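Local coordinates for PAN2-PAN3 deadenylation complex catalytic subunit pan2 (Neurospora crassa, PDB 4CZW), which forms the catalytic subunit of the PAN deadenylation complex, a metal-dependent exonuclease that shortens mRNA poly(A) tails, here as its pseudo-UCH scaffold and nuclease domains, at residues 63-66 and 67-71; 402-405 and 406-410. All coordinates share one frame; numbering follows the deposited sequence.

Contact 1 (63-66 and 67-71); sequences LRNM and ALQHA. With ZN (zinc ion), chain B.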
# COMPACT_ATOMS: atom_id res chain seq x y z
N LEU A 63 -8.56 7.77 -1.07
CA LEU A 63 -7.73 6.77 -1.73
C LEU A 63 -7.70 5.46 -0.95
O LEU A 63 -7.76 4.38 -1.55
CB LEU A 63 -6.30 7.29 -1.92
CG LEU A 63 -6.12 8.40 -2.96
CD1 LEU A 63 -4.65 8.76 -3.10
CD2 LEU A 63 -6.69 7.96 -4.30
N ARG A 64 -7.62 5.55 0.37
CA ARG A 64 -7.56 4.36 1.21
C ARG A 64 -8.87 3.57 1.15
O ARG A 64 -8.86 2.35 1.02
CB ARG A 64 -7.25 4.73 2.67
CG ARG A 64 -6.94 3.51 3.54
CD ARG A 64 -7.16 3.80 5.03
NE ARG A 64 -6.15 4.68 5.60
CZ ARG A 64 -6.11 5.02 6.88
NH1 ARG A 64 -7.02 4.56 7.73
NH2 ARG A 64 -5.15 5.83 7.33
N ASN A 65 -9.99 4.29 1.23
CA ASN A 65 -11.30 3.67 1.12
C ASN A 65 -11.49 3.01 -0.24
O ASN A 65 -11.94 1.87 -0.33
CB ASN A 65 -12.40 4.70 1.37
CG ASN A 65 -13.79 4.11 1.25
OD1 ASN A 65 -14.30 3.49 2.18
ND2 ASN A 65 -14.41 4.30 0.09
N MSE A 66 -11.13 3.74 -1.29
CA MSE A 66 -11.23 3.26 -2.67
C MSE A 66 -10.58 1.90 -2.86
O MSE A 66 -11.16 1.00 -3.47
CB MSE A 66 -10.60 4.28 -3.62
CG MSE A 66 -10.73 3.95 -5.09
SE MSE A 66 -9.75 5.22 -6.19
CE MSE A 66 -10.41 6.87 -5.38
N ALA A 67 -9.37 1.75 -2.32
CA ALA A 67 -8.62 0.51 -2.47
C ALA A 67 -9.22 -0.63 -1.65
O ALA A 67 -9.29 -1.77 -2.12
CB ALA A 67 -7.17 0.73 -2.06
N LEU A 68 -9.67 -0.31 -0.44
CA LEU A 68 -10.23 -1.31 0.46
C LEU A 68 -11.57 -1.84 -0.04
O LEU A 68 -11.87 -3.02 0.09
CB LEU A 68 -10.38 -0.74 1.87
CG LEU A 68 -9.08 -0.50 2.63
CD1 LEU A 68 -9.35 0.17 3.96
CD2 LEU A 68 -8.33 -1.81 2.84
N GLN A 69 -12.38 -0.95 -0.62
CA GLN A 69 -13.68 -1.35 -1.15
C GLN A 69 -13.52 -2.29 -2.34
O GLN A 69 -14.40 -3.10 -2.62
CB GLN A 69 -14.50 -0.12 -1.57
CG GLN A 69 -14.84 0.83 -0.43
CD GLN A 69 -15.81 0.24 0.57
OE1 GLN A 69 -16.51 -0.73 0.28
NE2 GLN A 69 -15.86 0.83 1.76
N HIS A 70 -12.39 -2.18 -3.04
CA HIS A 70 -12.11 -3.06 -4.17
C HIS A 70 -11.45 -4.36 -3.74
O HIS A 70 -11.82 -5.44 -4.20
CB HIS A 70 -11.22 -2.35 -5.19
CG HIS A 70 -10.70 -3.27 -6.26
ND1 HIS A 70 -11.50 -3.73 -7.29
CD2 HIS A 70 -9.48 -3.82 -6.46
CE1 HIS A 70 -10.79 -4.52 -8.07
NE2 HIS A 70 -9.56 -4.59 -7.59
N ALA A 71 -10.47 -4.25 -2.85
CA ALA A 71 -9.73 -5.42 -2.37
C ALA A 71 -10.64 -6.40 -1.64
O ALA A 71 -10.37 -7.60 -1.61
CB ALA A 71 -8.59 -4.98 -1.46
ZN ZN B . -8.36 -6.23 -7.76
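Asn-65 and Gln-69 join their side-chain amides one turn apart along helix 61-71, a buried helix of the ubiquitin protease-like domain, in a local i to i+4 contact that ends beside a zinc site. The Gln-69 NE2 to Asn-65 OD1 hydrogen bond is 3.1 Å long and nearly straight at the hydrogen, 170°. OD1 lies close to the Gln-69 amide plane, whereas NE2 stands above the Asn-65 carbonyl plane, and the two amides are turned 47° against each other. Gln-69 CG, beside the backbone N, lies 3.5 Å from Asn-65 ND2, and the bend at chi2 then carries the amide round to Asn-65. Beneath them the backbone bond from Gln-69 N to Asn-65 O, 2.9 Å, continues the helical pattern set by Ala-67 to Leu-63 and Leu-68 to Arg-64. The next bond, His-70 N to Met-66 O, is weak at 3.4 Å.

Apolar groups cover other sides of the helix. Leu-68 CD1 lies alongside Arg-64 CG, 4.1 Å away, while the Arg-64 NE turns to the carbonyl of His-58. Met-66, a selenomethionine, packs on Leu-179 and Leu-180, and Ala-67 meets Leu-82 and Phe-89 of helix 81-94.

In the last turn the His-70 ring swings away from the preceding turn, CG anti to its backbone N (chi1 170°), and NE2 binds zinc at 2.0 Å; Cys-75, Cys-80 and Cys-83 complete the site. The zinc thus fastens the end of this helix to the following loop and the start of helix 81-94, while the amide pair gives Asn-65 OD1 a donor in a buried place and Gln-69 NE2 also bonds weakly to Asn-402 OD1.

Contact 2 (402-405 and 406-410); sequences NMDW and KTRLD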
# COMPACT_ATOMS: atom_id res chain seq x y z
N ASN A 402 -15.40 4.32 5.73
CA ASN A 402 -16.51 3.38 5.55
C ASN A 402 -16.04 1.95 5.80
O ASN A 402 -15.07 1.49 5.19
CB ASN A 402 -17.11 3.52 4.16
CG ASN A 402 -18.30 2.61 3.94
OD1 ASN A 402 -18.17 1.53 3.36
ND2 ASN A 402 -19.47 3.04 4.41
N MSE A 403 -16.74 1.24 6.68
CA MSE A 403 -16.31 -0.09 7.11
C MSE A 403 -17.09 -1.22 6.44
O MSE A 403 -17.00 -2.37 6.87
CB MSE A 403 -16.44 -0.21 8.63
CG MSE A 403 -15.60 0.79 9.42
SE MSE A 403 -13.69 0.58 9.08
CE MSE A 403 -13.51 -1.31 9.54
N ASP A 404 -17.84 -0.89 5.40
CA ASP A 404 -18.66 -1.89 4.72
C ASP A 404 -17.80 -2.91 3.97
O ASP A 404 -18.24 -4.03 3.71
CB ASP A 404 -19.63 -1.22 3.75
CG ASP A 404 -20.57 -0.25 4.44
OD1 ASP A 404 -20.73 -0.36 5.67
OD2 ASP A 404 -21.14 0.62 3.75
N TRP A 405 -16.57 -2.52 3.62
CA TRP A 405 -15.65 -3.43 2.96
C TRP A 405 -15.30 -4.59 3.88
O TRP A 405 -15.07 -5.71 3.43
CB TRP A 405 -14.38 -2.69 2.52
CG TRP A 405 -13.53 -2.20 3.66
CD1 TRP A 405 -13.60 -0.99 4.28
CD2 TRP A 405 -12.47 -2.92 4.32
NE1 TRP A 405 -12.67 -0.90 5.28
CE2 TRP A 405 -11.96 -2.07 5.33
CE3 TRP A 405 -11.92 -4.19 4.16
CZ2 TRP A 405 -10.92 -2.46 6.16
CZ3 TRP A 405 -10.88 -4.57 5.00
CH2 TRP A 405 -10.39 -3.71 5.98
N LYS A 406 -15.27 -4.31 5.18
CA LYS A 406 -14.99 -5.33 6.18
C LYS A 406 -16.27 -6.03 6.61
O LYS A 406 -16.30 -7.24 6.78
CB LYS A 406 -14.28 -4.70 7.38
CG LYS A 406 -13.66 -5.69 8.35
CD LYS A 406 -12.81 -4.98 9.39
CE LYS A 406 -12.12 -5.95 10.31
NZ LYS A 406 -11.23 -5.25 11.29
N THR A 407 -17.33 -5.24 6.79
CA THR A 407 -18.63 -5.76 7.19
C THR A 407 -19.19 -6.74 6.17
O THR A 407 -19.64 -7.83 6.52
CB THR A 407 -19.64 -4.62 7.41
OG1 THR A 407 -19.21 -3.79 8.50
CG2 THR A 407 -21.02 -5.17 7.72
N ARG A 408 -19.17 -6.35 4.90
CA ARG A 408 -19.66 -7.21 3.83
C ARG A 408 -18.51 -7.72 2.97
O ARG A 408 -18.58 -7.69 1.74
CB ARG A 408 -20.69 -6.47 2.97
CG ARG A 408 -21.95 -6.08 3.72
CD ARG A 408 -23.04 -5.59 2.77
NE ARG A 408 -22.65 -4.37 2.07
CZ ARG A 408 -22.86 -3.15 2.53
NH1 ARG A 408 -23.45 -2.97 3.71
NH2 ARG A 408 -22.47 -2.09 1.83
N LEU A 409 -17.47 -8.20 3.63
CA LEU A 409 -16.31 -8.77 2.96
C LEU A 409 -16.69 -10.02 2.17
O LEU A 409 -17.37 -10.91 2.68
CB LEU A 409 -15.22 -9.11 3.97
CG LEU A 409 -14.00 -9.90 3.48
CD1 LEU A 409 -13.17 -9.06 2.52
CD2 LEU A 409 -13.16 -10.37 4.66
N ASP A 410 -16.25 -10.09 0.91
CA ASP A 410 -16.52 -11.25 0.07
C ASP A 410 -15.60 -12.40 0.46
O ASP A 410 -14.38 -12.23 0.56
CB ASP A 410 -16.35 -10.90 -1.41
CG ASP A 410 -16.81 -12.02 -2.32
OD1 ASP A 410 -15.99 -12.92 -2.62
OD2 ASP A 410 -17.98 -12.00 -2.75
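Trp-405 and Lys-406 pack face against methylene in the short helix 404-407, and this buried side contrasts with the exposed edge formed by Met-403, Thr-407 and Arg-408. Lys-406 CB sits almost squarely over the six-membered ring, 3.9 Å from its centroid and 6° off the normal, a CH-pi contact. With chi1 at 67°, the indole CG lies between the backbone N and carbonyl carbon of Trp-405, which turns the ring under the Lys-406 backbone N and CB. The indole also reaches Leu-68 and Gln-69 of helix 61-71 and Trp-537 of helix 529-541, in the nuclease part of the chain.

Toward solvent the contacts are sparser. The Met-403 selenomethionine, bent at chi2 and chi3, brings its CE methyl to 3.7 Å from Lys-406 CD, alongside the extended lysine chain. Arg-408 lays one guanidinium face over Asp-404 CB, and the planes of guanidinium and carboxylate are 43° apart. The salt bridge from Arg-408 NH2 to Asp-404 OD2 is long, 3.6 Å.

Met-403 occupies the N-cap position, and its carbonyl O takes three hydrogen bonds: from Thr-407 N at 2.9 Å in the carbonyl plane, and from Lys-406 N and Thr-407 OG1, which stand well out of that plane on opposite sides. Just before it, Asn-402 OD1 accepts from Asp-404 N at 3.2 Å, an Asx turn. One carbonyl therefore gathers the opening turn of the helix, and the carboxylate of Asp-404, with OD2 bonded to the Ser-156 hydroxyl, weakly to Asn-402 ND2 and facing Arg-408, would probably remain charged.

In the fold
Contact 1 is the core contact, within helix 61-71 of the protease-like domain; contact 2 is a surface turn around helix 404-407 whose tryptophan alone is buried. They belong to different helices, yet their centres are only 10 Å apart and they touch: Asn-402 lies against Asn-65 and makes a weak hydrogen bond with Gln-69, and Leu-68 O approaches Trp-405 CB at 3.5 Å. Neutral amides, hydrocarbon and a zinc-bound histidine serve the interior, whereas the outer turn relies on a shared carbonyl, a long salt bridge and a lysine CB over an indole. Through Trp-405 and Leu-409, contact 2 also bridges helix 61-71 and its following loop to helix 529-541.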